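Proline dipeptidase (Streptococcus pneumoniae, PDB 3PN9) probably hydrolyses dipeptides with a C-terminal proline, as a prolidase, of which this chain covers the N-terminal domain. Local coordinates at residues D52-L57 with T70-V75; L19-V24 with L95-V100. One frame throughout, in Å; residues are numbered along the deposited sequence.

Overall arrangement
Contact 1 (52-57 with 70-75) and contact 2 (19-24 with 95-100) bear on one mixed six-stranded sheet, in the order 75-78, 56-60, 46-50, 21-24, 99-102, 123-126. Contact 1 joins strand 75-78, at one edge of the sheet within this chain, to strand 56-60; contact 2 joins two inner strands, 21-24 and 99-102, and strand 46-50 runs between the two pairs. Both pairings are parallel. Their centres lie about 15 Å apart and their nearest atoms about 5 Å, without touching. Each centre is about 10 Å from the centre of the chain. In sequence, both segments of contact 1 fall between those of contact 2. Contact 1 also borders a second subunit, and contact 2 reaches a third through Arg99.

Contact 1: D52-L57 with T70-V75; sequences DQEPLL and TVSFPV
Pro55 lays its ring over one face of the Phe73 ring, with CB 4.0 Å from the ring centroid and only 11° off the normal, a CH-pi contact. The two side chains cross at about a right angle, and CG and CD of the proline extend the cover toward Phe73 CD2 and CG. Val71 CB lies over the opposite face, toward the rim, so the aromatic ring is a flat wedge held between a proline and a valine. One stretch of its edge is met as well: Leu57 CB sits in the ring plane, 3.7 Å from Phe73 CE1. A chi1 of 46°, which places CG between the backbone N and the carbonyl carbon, turns the ring into this slot. Farther out, the Glu54 carboxylate comes up beside the root of the phenylalanine, OE1 3.5 Å from Phe73 CB, its plane nearly perpendicular to the ring.

Pro74 fits the neighbouring backbone hollow, bringing CD to 3.3 Å from Pro55 O. Its carbonyl oxygen takes a nearly straight hydrogen bond in the carbonyl plane from Leu57 N (2.9 Å, N-H...O 172°). Leu56 CD1 meets Pro74 CB at 4.2 Å, while Leu57 CB and Val75 CG2 meet on the sheet face that they share. A CA-H...O contact of 3.2 Å from Val75 CA to Leu57 O adds to the pairing.

Ala67 of helix 64-70 touches both Leu57 and Val75, and Thr34 of helix 27-34 touches Val71 and Phe73. Ser72 of a second subunit packs on Glu54 and Ser72. The whole is a right-handed beta-alpha-beta crossover: strand 56-60 leads through helix 64-70 to the adjacent parallel strand 75-78, and the loop carrying Phe73 packs back against Pro55 and Leu57.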
loop_
_atom_site.group_PDB
_atom_site.type_symbol
_atom_site.label_atom_id
_atom_site.label_comp_id
_atom_site.label_asym_id
_atom_site.label_seq_id
_atom_site.Cartn_x
_atom_site.Cartn_y
_atom_site.Cartn_z
ATOM N N ASP A 52 0.884 13.015 1.404
ATOM C CA ASP A 52 2.344 12.925 1.393
ATOM C C ASP A 52 3.034 13.904 2.273
ATOM O O ASP A 52 4.259 14.113 2.100
ATOM C CB ASP A 52 2.901 13.132 -0.077
ATOM C CG ASP A 52 2.346 12.105 -1.071
ATOM O OD1 ASP A 52 2.158 10.880 -0.717
ATOM O OD2 ASP A 52 2.084 12.493 -2.235
ATOM N N GLN A 53 2.345 14.466 3.260
ATOM C CA GLN A 53 3.069 15.274 4.204
ATOM C C GLN A 53 2.300 15.241 5.481
ATOM O O GLN A 53 1.197 14.671 5.501
ATOM C CB GLN A 53 3.215 16.745 3.679
ATOM C CG GLN A 53 1.891 17.466 3.374
ATOM C CD GLN A 53 2.227 18.839 2.724
ATOM O OE1 GLN A 53 2.610 18.870 1.571
ATOM N NE2 GLN A 53 2.188 19.884 3.493
ATOM N N GLU A 54 2.778 15.896 6.515
ATOM C CA GLU A 54 2.098 15.818 7.834
ATOM C C GLU A 54 0.689 16.431 7.756
ATOM O O GLU A 54 0.438 17.296 6.874
ATOM C CB GLU A 54 2.842 16.660 8.876
ATOM C CG GLU A 54 3.959 15.860 9.575
ATOM C CD GLU A 54 4.492 16.645 10.865
ATOM O OE1 GLU A 54 4.277 16.229 12.064
ATOM O OE2 GLU A 54 5.058 17.695 10.582
ATOM N N PRO A 55 -0.207 16.064 8.696
ATOM C CA PRO A 55 -1.580 16.598 8.555
ATOM C C PRO A 55 -1.625 18.117 8.988
ATOM O O PRO A 55 -0.647 18.655 9.535
ATOM C CB PRO A 55 -2.343 15.869 9.635
ATOM C CG PRO A 55 -1.545 14.614 9.947
ATOM C CD PRO A 55 -0.085 14.964 9.680
ATOM N N LEU A 56 -2.773 18.760 8.790
ATOM C CA LEU A 56 -2.971 20.146 9.257
ATOM C C LEU A 56 -4.235 20.113 10.076
ATOM O O LEU A 56 -5.322 19.738 9.573
ATOM C CB LEU A 56 -3.097 21.085 7.993
ATOM C CG LEU A 56 -3.780 22.465 8.407
ATOM C CD1 LEU A 56 -2.617 23.163 9.193
ATOM C CD2 LEU A 56 -4.072 23.165 7.116
ATOM N N LEU A 57 -4.187 20.593 11.298
ATOM C CA LEU A 57 -5.424 20.687 12.030
ATOM C C LEU A 57 -5.855 22.185 11.943
ATOM O O LEU A 57 -5.099 23.085 12.364
ATOM C CB LEU A 57 -5.179 20.279 13.483
ATOM C CG LEU A 57 -6.367 20.429 14.487
ATOM C CD1 LEU A 57 -7.800 19.879 14.019
ATOM C CD2 LEU A 57 -5.959 19.858 15.886
ATOM N N THR A 70 -1.685 19.662 21.987
ATOM C CA THR A 70 -2.208 18.248 21.893
ATOM C C THR A 70 -1.577 17.460 20.765
ATOM O O THR A 70 -1.353 16.263 20.888
ATOM C CB THR A 70 -3.786 18.244 21.781
ATOM O OG1 THR A 70 -4.269 19.004 22.875
ATOM C CG2 THR A 70 -4.393 16.789 21.885
ATOM N N VAL A 71 -1.296 18.070 19.642
ATOM C CA VAL A 71 -0.824 17.280 18.518
ATOM C C VAL A 71 0.547 17.780 18.156
ATOM O O VAL A 71 0.835 18.963 18.420
ATOM C CB VAL A 71 -1.790 17.445 17.257
ATOM C CG1 VAL A 71 -3.204 16.991 17.588
ATOM C CG2 VAL A 71 -1.860 18.896 16.655
ATOM N N SER A 72 1.336 17.015 17.408
ATOM C CA SER A 72 2.705 17.488 17.081
ATOM C C SER A 72 2.772 18.024 15.651
ATOM O O SER A 72 3.772 18.621 15.274
ATOM C CB SER A 72 3.685 16.248 17.190
ATOM O OG SER A 72 3.194 15.342 16.204
ATOM N N PHE A 73 1.716 17.855 14.820
ATOM C CA PHE A 73 1.799 18.369 13.449
ATOM C C PHE A 73 1.170 19.835 13.412
ATOM O O PHE A 73 0.638 20.281 14.435
ATOM C CB PHE A 73 1.049 17.439 12.484
ATOM C CG PHE A 73 -0.305 17.035 12.985
ATOM C CD1 PHE A 73 -1.439 17.916 12.858
ATOM C CD2 PHE A 73 -0.480 15.713 13.556
ATOM C CE1 PHE A 73 -2.702 17.468 13.338
ATOM C CE2 PHE A 73 -1.756 15.280 14.029
ATOM C CZ PHE A 73 -2.864 16.172 13.909
ATOM N N PRO A 74 1.266 20.542 12.308
ATOM C CA PRO A 74 0.853 22.003 12.284
ATOM C C PRO A 74 -0.655 22.245 12.598
ATOM O O PRO A 74 -1.560 21.436 12.233
ATOM C CB PRO A 74 1.145 22.475 10.824
ATOM C CG PRO A 74 2.334 21.521 10.381
ATOM C CD PRO A 74 1.931 20.118 11.053
ATOM N N VAL A 75 -0.913 23.335 13.298
ATOM C CA VAL A 75 -2.242 23.769 13.684
ATOM C C VAL A 75 -2.317 25.217 13.095
ATOM O O VAL A 75 -1.350 25.976 13.252
ATOM C CB VAL A 75 -2.422 23.785 15.222
ATOM C CG1 VAL A 75 -3.750 24.473 15.638
ATOM C CG2 VAL A 75 -2.414 22.320 15.803
#

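Contact 2: L19-V24 with L95-V100; sequences LDVAVV and LDFKRV
Asp20 and Arg99 exchange two hydrogen bonds, which with a third to Lys98 make up the polar part of the contact. Asp20 N donates to Arg99 O at 2.8 Å, the donor tilted 18° from the carbonyl plane. In return, Asp20 OD2 accepts two main-chain N-H groups: Arg99 N at 2.9 Å, through the anti lone pair, and Lys98 N, also at 2.9 Å, from above the carboxylate plane and with a more bent N-H...O angle of 130°. The chi1 of -58°, with CG beside the aspartate's own backbone N, brings the carboxylate across to this turn of chain. Two donors on a single oxygen limit the rotation of the carboxylate and would probably favour its charged form. A weaker CA-H...O contact runs from Val100 CA to Val21 O.

The apolar contacts follow the parallel pairing of Val21 with Val100. These two valines lie side by side, pointing the same way, with Val21 CG1 3.8 Å from Val100 CG2; Val23 CG2 approaches Val100 CG1 from further along the strand. Phe97 comes in obliquely, its CD1 3.8 Å from Val21 CG1 and close to Asp20 CB as well.

Leucine also meets a charged group: Leu19 CD2 sits over a face of the Arg99 guanidinium, 3.6 Å from NH2, the two side chains crossing at about a right angle. The guanidinium beneath it is held on all three nitrogens: NH2 by Asp125 and the carbonyl of Glu17, NH1 by Glu123, and NE by the carbonyl of Lys18.

Around the pair, helix 6-17 touches Leu19 and Ala22 through Leu14, strand 46-50 flanks strand 21-24 and sends Leu50 against Val21 and Phe97, and strand 123-126 borders strand 99-102.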
loop_
_atom_site.group_PDB
_atom_site.type_symbol
_atom_site.label_atom_id
_atom_site.label_comp_id
_atom_site.label_asym_id
_atom_site.label_seq_id
_atom_site.Cartn_x
_atom_site.Cartn_y
_atom_site.Cartn_z
ATOM N N LEU A 19 -6.155 8.943 -3.155
ATOM C CA LEU A 19 -6.757 10.161 -2.645
ATOM C C LEU A 19 -5.644 11.149 -2.398
ATOM O O LEU A 19 -4.610 10.747 -1.860
ATOM C CB LEU A 19 -7.506 9.818 -1.287
ATOM C CG LEU A 19 -8.825 9.040 -1.459
ATOM C CD1 LEU A 19 -9.358 8.459 -0.164
ATOM C CD2 LEU A 19 -9.936 10.013 -2.043
ATOM N N ASP A 20 -5.889 12.447 -2.617
ATOM C CA ASP A 20 -4.882 13.479 -2.260
ATOM C C ASP A 20 -5.056 13.950 -0.784
ATOM O O ASP A 20 -4.055 14.355 -0.143
ATOM C CB ASP A 20 -5.059 14.671 -3.236
ATOM C CG ASP A 20 -4.897 14.205 -4.663
ATOM O OD1 ASP A 20 -3.785 13.764 -4.918
ATOM O OD2 ASP A 20 -5.860 14.092 -5.441
ATOM N N VAL A 21 -6.292 13.862 -0.232
ATOM C CA VAL A 21 -6.442 14.270 1.116
ATOM C C VAL A 21 -7.742 13.708 1.689
ATOM O O VAL A 21 -8.722 13.423 0.997
ATOM C CB VAL A 21 -6.444 15.891 1.177
ATOM C CG1 VAL A 21 -7.624 16.390 0.358
ATOM C CG2 VAL A 21 -6.641 16.421 2.622
ATOM N N ALA A 22 -7.716 13.514 2.988
ATOM C CA ALA A 22 -8.981 13.173 3.698
ATOM C C ALA A 22 -9.319 14.355 4.623
ATOM O O ALA A 22 -8.488 14.773 5.435
ATOM C CB ALA A 22 -8.776 11.928 4.601
ATOM N N VAL A 23 -10.586 14.718 4.640
ATOM C CA VAL A 23 -11.010 15.843 5.386
ATOM C C VAL A 23 -11.947 15.290 6.463
ATOM O O VAL A 23 -13.067 14.848 6.183
ATOM C CB VAL A 23 -11.836 16.898 4.516
ATOM C CG1 VAL A 23 -12.197 18.110 5.436
ATOM C CG2 VAL A 23 -10.977 17.305 3.278
ATOM N N VAL A 24 -11.540 15.468 7.708
ATOM C CA VAL A 24 -12.315 14.990 8.823
ATOM C C VAL A 24 -12.990 16.193 9.452
ATOM O O VAL A 24 -12.285 17.164 9.860
ATOM C CB VAL A 24 -11.363 14.346 9.892
ATOM C CG1 VAL A 24 -12.164 13.690 10.990
ATOM C CG2 VAL A 24 -10.519 13.209 9.166
ATOM N N LEU A 95 -1.465 22.177 -4.061
ATOM C CA LEU A 95 -1.307 20.973 -4.915
ATOM C C LEU A 95 -2.512 20.968 -5.842
ATOM O O LEU A 95 -3.438 21.743 -5.668
ATOM C CB LEU A 95 -1.373 19.646 -4.052
ATOM C CG LEU A 95 -0.307 19.567 -2.968
ATOM C CD1 LEU A 95 -0.349 18.319 -2.082
ATOM C CD2 LEU A 95 1.116 19.830 -3.529
ATOM N N ASP A 96 -2.559 20.008 -6.726
ATOM C CA ASP A 96 -3.736 19.800 -7.536
ATOM C C ASP A 96 -4.552 18.716 -6.790
ATOM O O ASP A 96 -4.156 17.530 -6.786
ATOM C CB ASP A 96 -3.262 19.250 -8.882
ATOM C CG ASP A 96 -4.401 19.059 -9.831
ATOM O OD1 ASP A 96 -5.521 19.490 -9.454
ATOM O OD2 ASP A 96 -4.203 18.452 -10.925
ATOM N N PHE A 97 -5.615 19.106 -6.077
ATOM C CA PHE A 97 -6.403 18.100 -5.339
ATOM C C PHE A 97 -7.405 17.480 -6.283
ATOM O O PHE A 97 -8.435 18.072 -6.532
ATOM C CB PHE A 97 -7.034 18.726 -4.090
ATOM C CG PHE A 97 -5.998 19.205 -3.070
ATOM C CD1 PHE A 97 -5.494 18.320 -2.129
ATOM C CD2 PHE A 97 -5.587 20.561 -3.014
ATOM C CE1 PHE A 97 -4.537 18.711 -1.169
ATOM C CE2 PHE A 97 -4.662 20.976 -2.071
ATOM C CZ PHE A 97 -4.096 20.046 -1.120
ATOM N N LYS A 98 -7.142 16.302 -6.835
ATOM C CA LYS A 98 -8.145 15.701 -7.721
ATOM C C LYS A 98 -9.143 14.850 -7.016
ATOM O O LYS A 98 -10.276 14.653 -7.511
ATOM C CB LYS A 98 -7.428 14.782 -8.684
ATOM C CG LYS A 98 -6.506 15.619 -9.560
ATOM C CD LYS A 98 -5.915 14.679 -10.659
ATOM C CE LYS A 98 -4.475 14.488 -10.387
ATOM N NZ LYS A 98 -3.853 14.691 -11.753
ATOM N N ARG A 99 -8.737 14.282 -5.857
ATOM C CA ARG A 99 -9.649 13.328 -5.176
ATOM C C ARG A 99 -9.569 13.585 -3.713
ATOM O O ARG A 99 -8.449 13.564 -3.113
ATOM C CB ARG A 99 -9.247 11.861 -5.540
ATOM C CG ARG A 99 -9.499 11.534 -7.082
ATOM C CD ARG A 99 -9.180 10.072 -7.578
ATOM N NE ARG A 99 -9.344 9.116 -6.479
ATOM C CZ ARG A 99 -10.515 8.746 -5.951
ATOM N NH1 ARG A 99 -11.668 9.195 -6.470
ATOM N NH2 ARG A 99 -10.550 7.887 -4.923
ATOM N N VAL A 100 -10.717 13.774 -3.117
ATOM C CA VAL A 100 -10.769 14.173 -1.712
ATOM C C VAL A 100 -11.766 13.204 -1.049
ATOM O O VAL A 100 -12.784 12.904 -1.642
ATOM C CB VAL A 100 -11.348 15.653 -1.675
ATOM C CG1 VAL A 100 -11.711 16.141 -0.235
ATOM C CG2 VAL A 100 -10.236 16.631 -2.334
#